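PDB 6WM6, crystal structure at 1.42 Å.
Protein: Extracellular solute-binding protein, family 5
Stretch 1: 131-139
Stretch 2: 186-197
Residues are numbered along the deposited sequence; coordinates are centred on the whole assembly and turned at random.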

# COMPACT_ATOMS: atom_id res chain seq x y z
N GLY A 131 -16.78 18.67 -13.53
CA GLY A 131 -16.90 18.89 -12.10
C GLY A 131 -17.98 18.06 -11.43
O GLY A 131 -17.87 17.80 -10.22
N ASP A 132 -19.00 17.61 -12.17
CA ASP A 132 -19.99 16.72 -11.57
C ASP A 132 -19.31 15.49 -10.98
O ASP A 132 -19.70 14.97 -9.92
CB ASP A 132 -21.00 16.22 -12.60
CG ASP A 132 -21.99 17.27 -13.04
OD1 ASP A 132 -22.09 18.35 -12.43
OD2 ASP A 132 -22.72 16.97 -14.02
N ASP A 133 -18.28 14.99 -11.66
CA ASP A 133 -17.58 13.81 -11.21
C ASP A 133 -16.70 14.11 -10.00
O ASP A 133 -16.62 13.29 -9.07
CB ASP A 133 -16.78 13.22 -12.37
CG ASP A 133 -17.68 12.91 -13.57
OD1 ASP A 133 -18.71 12.23 -13.35
OD2 ASP A 133 -17.38 13.37 -14.69
N PHE A 134 -16.03 15.27 -9.98
CA PHE A 134 -15.28 15.66 -8.80
C PHE A 134 -16.22 15.82 -7.61
O PHE A 134 -15.92 15.36 -6.51
CB PHE A 134 -14.52 16.98 -9.05
CG PHE A 134 -13.23 16.82 -9.82
CD1 PHE A 134 -13.24 16.48 -11.16
CD2 PHE A 134 -12.01 17.03 -9.20
CE1 PHE A 134 -12.05 16.34 -11.87
CE2 PHE A 134 -10.81 16.89 -9.90
CZ PHE A 134 -10.84 16.55 -11.23
N ILE A 135 -17.37 16.48 -7.81
CA ILE A 135 -18.29 16.75 -6.71
C ILE A 135 -18.87 15.46 -6.16
O ILE A 135 -18.96 15.28 -4.93
CB ILE A 135 -19.37 17.75 -7.18
CG1 ILE A 135 -18.73 19.13 -7.34
CG2 ILE A 135 -20.51 17.81 -6.18
CD1 ILE A 135 -19.58 20.12 -8.11
N TYR A 136 -19.27 14.53 -7.04
CA TYR A 136 -19.78 13.25 -6.55
C TYR A 136 -18.75 12.55 -5.69
O TYR A 136 -19.04 12.11 -4.57
CB TYR A 136 -20.21 12.36 -7.72
CG TYR A 136 -20.64 10.97 -7.29
CD1 TYR A 136 -21.96 10.73 -6.91
CD2 TYR A 136 -19.75 9.92 -7.25
CE1 TYR A 136 -22.36 9.45 -6.51
CE2 TYR A 136 -20.14 8.65 -6.85
CZ TYR A 136 -21.44 8.43 -6.48
OH TYR A 136 -21.80 7.16 -6.08
N PHE A 137 -17.51 12.44 -6.17
CA PHE A 137 -16.52 11.71 -5.40
C PHE A 137 -16.26 12.38 -4.06
O PHE A 137 -16.21 11.71 -3.01
CB PHE A 137 -15.23 11.56 -6.18
CG PHE A 137 -14.23 10.65 -5.51
CD1 PHE A 137 -14.57 9.34 -5.24
CD2 PHE A 137 -12.99 11.11 -5.12
CE1 PHE A 137 -13.69 8.48 -4.63
CE2 PHE A 137 -12.08 10.25 -4.51
CZ PHE A 137 -12.43 8.94 -4.26
N TRP A 138 -16.07 13.70 -4.06
CA TRP A 138 -15.89 14.44 -2.81
C TRP A 138 -17.03 14.19 -1.83
O TRP A 138 -16.78 13.94 -0.64
CB TRP A 138 -15.77 15.93 -3.14
CG TRP A 138 -15.85 16.89 -1.97
CD1 TRP A 138 -14.97 17.02 -0.95
CD2 TRP A 138 -16.87 17.87 -1.76
NE1 TRP A 138 -15.39 18.02 -0.09
CE2 TRP A 138 -16.54 18.56 -0.58
CE3 TRP A 138 -18.02 18.24 -2.47
CZ2 TRP A 138 -17.32 19.59 -0.08
CZ3 TRP A 138 -18.80 19.26 -1.97
CH2 TRP A 138 -18.45 19.93 -0.78
N LYS A 139 -18.27 14.21 -2.31
CA LYS A 139 -19.40 13.97 -1.42
C LYS A 139 -19.38 12.56 -0.83
O LYS A 139 -19.75 12.38 0.33
CB LYS A 139 -20.73 14.24 -2.13
CG LYS A 139 -20.99 15.72 -2.35
CD LYS A 139 -22.39 16.01 -2.85
CE LYS A 139 -22.60 17.51 -2.95
NZ LYS A 139 -23.99 17.89 -3.33
N LEU A 186 -5.76 13.69 -3.68
CA LEU A 186 -7.21 13.73 -3.76
C LEU A 186 -7.70 13.50 -5.19
O LEU A 186 -6.99 13.75 -6.16
CB LEU A 186 -7.72 15.08 -3.26
CG LEU A 186 -7.27 15.42 -1.84
CD1 LEU A 186 -7.78 16.80 -1.43
CD2 LEU A 186 -7.75 14.38 -0.84
N PHE A 187 -8.92 12.99 -5.33
CA PHE A 187 -9.49 12.72 -6.65
C PHE A 187 -8.61 11.76 -7.46
O PHE A 187 -8.49 11.89 -8.68
CB PHE A 187 -9.77 14.02 -7.41
CG PHE A 187 -10.56 15.00 -6.61
CD1 PHE A 187 -11.91 14.81 -6.40
CD2 PHE A 187 -9.96 16.09 -6.06
CE1 PHE A 187 -12.66 15.71 -5.65
CE2 PHE A 187 -10.70 17.00 -5.31
CZ PHE A 187 -12.04 16.79 -5.10
N MET A 188 -8.01 10.77 -6.79
CA MET A 188 -7.18 9.80 -7.49
C MET A 188 -8.03 8.75 -8.19
O MET A 188 -7.50 7.99 -9.02
CB MET A 188 -6.17 9.15 -6.55
CG MET A 188 -5.09 8.36 -7.31
SD MET A 188 -3.69 7.83 -6.31
CE MET A 188 -2.89 9.39 -6.01
N PHE A 189 -9.31 8.65 -7.84
CA PHE A 189 -10.21 7.68 -8.45
C PHE A 189 -11.54 8.38 -8.66
O PHE A 189 -12.22 8.73 -7.69
CB PHE A 189 -10.39 6.46 -7.55
CG PHE A 189 -9.09 5.80 -7.17
CD1 PHE A 189 -8.47 4.93 -8.03
CD2 PHE A 189 -8.52 6.09 -5.95
CE1 PHE A 189 -7.25 4.35 -7.67
CE2 PHE A 189 -7.29 5.51 -5.59
CZ PHE A 189 -6.68 4.64 -6.46
N LEU A 190 -11.90 8.63 -9.92
CA LEU A 190 -13.15 9.29 -10.26
C LEU A 190 -14.12 8.31 -10.89
O LEU A 190 -13.73 7.43 -11.66
CB LEU A 190 -12.89 10.45 -11.23
CG LEU A 190 -12.10 11.62 -10.65
CD1 LEU A 190 -11.71 12.59 -11.74
CD2 LEU A 190 -12.93 12.32 -9.59
N TYR A 191 -15.41 8.47 -10.57
CA TYR A 191 -16.50 7.60 -11.00
C TYR A 191 -17.54 8.42 -11.75
O TYR A 191 -17.69 9.63 -11.52
CB TYR A 191 -17.10 6.87 -9.79
CG TYR A 191 -16.05 5.98 -9.15
CD1 TYR A 191 -15.84 4.69 -9.62
CD2 TYR A 191 -15.21 6.45 -8.15
CE1 TYR A 191 -14.86 3.88 -9.09
CE2 TYR A 191 -14.22 5.64 -7.60
CZ TYR A 191 -14.06 4.35 -8.08
OH TYR A 191 -13.04 3.53 -7.58
N PRO A 192 -18.29 7.80 -12.67
CA PRO A 192 -19.21 8.58 -13.51
C PRO A 192 -20.48 9.00 -12.77
O PRO A 192 -21.43 8.21 -12.60
CB PRO A 192 -19.51 7.63 -14.67
CG PRO A 192 -19.34 6.25 -14.07
CD PRO A 192 -18.16 6.40 -13.13
N ALA A 193 -20.52 10.27 -12.39
CA ALA A 193 -21.64 10.79 -11.60
C ALA A 193 -22.96 10.67 -12.35
O ALA A 193 -23.99 10.39 -11.74
CB ALA A 193 -21.39 12.25 -11.24
N HIS A 194 -22.95 10.87 -13.67
CA HIS A 194 -24.19 10.83 -14.43
C HIS A 194 -24.78 9.43 -14.47
O HIS A 194 -26.00 9.30 -14.67
CB HIS A 194 -23.99 11.38 -15.84
CG HIS A 194 -23.15 10.52 -16.72
ND1 HIS A 194 -21.78 10.47 -16.63
CD2 HIS A 194 -23.49 9.70 -17.74
CE1 HIS A 194 -21.31 9.64 -17.54
NE2 HIS A 194 -22.33 9.16 -18.23
N LEU A 195 -23.97 8.39 -14.31
CA LEU A 195 -24.48 7.04 -14.20
C LEU A 195 -24.87 6.71 -12.77
O LEU A 195 -25.94 6.13 -12.53
CB LEU A 195 -23.48 6.03 -14.75
CG LEU A 195 -23.08 6.28 -16.20
CD1 LEU A 195 -22.03 5.30 -16.69
CD2 LEU A 195 -24.30 6.21 -17.11
N ALA A 196 -24.06 7.10 -11.79
CA ALA A 196 -24.41 6.83 -10.40
C ALA A 196 -25.76 7.42 -10.04
O ALA A 196 -26.53 6.82 -9.28
CB ALA A 196 -23.32 7.38 -9.47
N GLU A 197 -26.09 8.59 -10.59
CA GLU A 197 -27.34 9.25 -10.20
C GLU A 197 -28.57 8.50 -10.68
O GLU A 197 -29.67 8.79 -10.18
CB GLU A 197 -27.36 10.71 -10.64
CG GLU A 197 -27.54 10.95 -12.12
CD GLU A 197 -27.45 12.43 -12.46
OE1 GLU A 197 -27.40 12.77 -13.66
OE2 GLU A 197 -27.42 13.25 -11.51
O HOH W 1 -16.83 10.50 -9.10
O HOH W 2 -20.69 12.47 -15.11

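What shape does each stretch bring to the contact? Stretch 1 is a helix whose D133, Y136 and F137 point toward stretch 2, with F134 and W138 flanking them, so its surface is a row of side-chain ridges. Stretch 2 packs against it as a loop, extended from F189 to Y191, that turns into a short helix at A193. Together they bury 696 Å².

How does the loop fill the spaces between the ridges? The F187 ring enters beside F134, F137 and W138: F134 CD2 lies over one face of the F187 ring, 3.6 Å from F187 CD1, while F187 CE1 meets W138 CB at the ring edge, 4.0 Å away. The F134 and F187 planes meet obliquely, at 44°. L190, branched and compact, suits the space between F134 and F137; its CD1 is 3.8 Å from F134 CE1 and its CD2, which also sits over one face of the F134 ring, is 4.2 Å from F137 CB. The flat F137 ring carries F189 O over one face, 3.4 Å from F137 CE1, and that oxygen is buried without a polar partner.

Where do the two alanines, A193 and A196, fit? Where the CA atoms of D133 and A193 come within 5.1 Å, the short A193 side chain fits closely against the helix, its CB 3.5 Å from D132 O and 3.7 Å from Y136 CB. One turn on, A196 CB rests 3.7 Å from Y136 CZ, so the long tyrosine side chain reaches along both alanines.

What polar link joins the stretches? A193 N donates to D133 OD1 at 2.8 Å, nearly straight at 166°, giving a backbone NH at the start of the short helix a charged acceptor. Two waters bridge the stretches: one joins D133 O to Y191 N, the other D133 OD1 to H194 N.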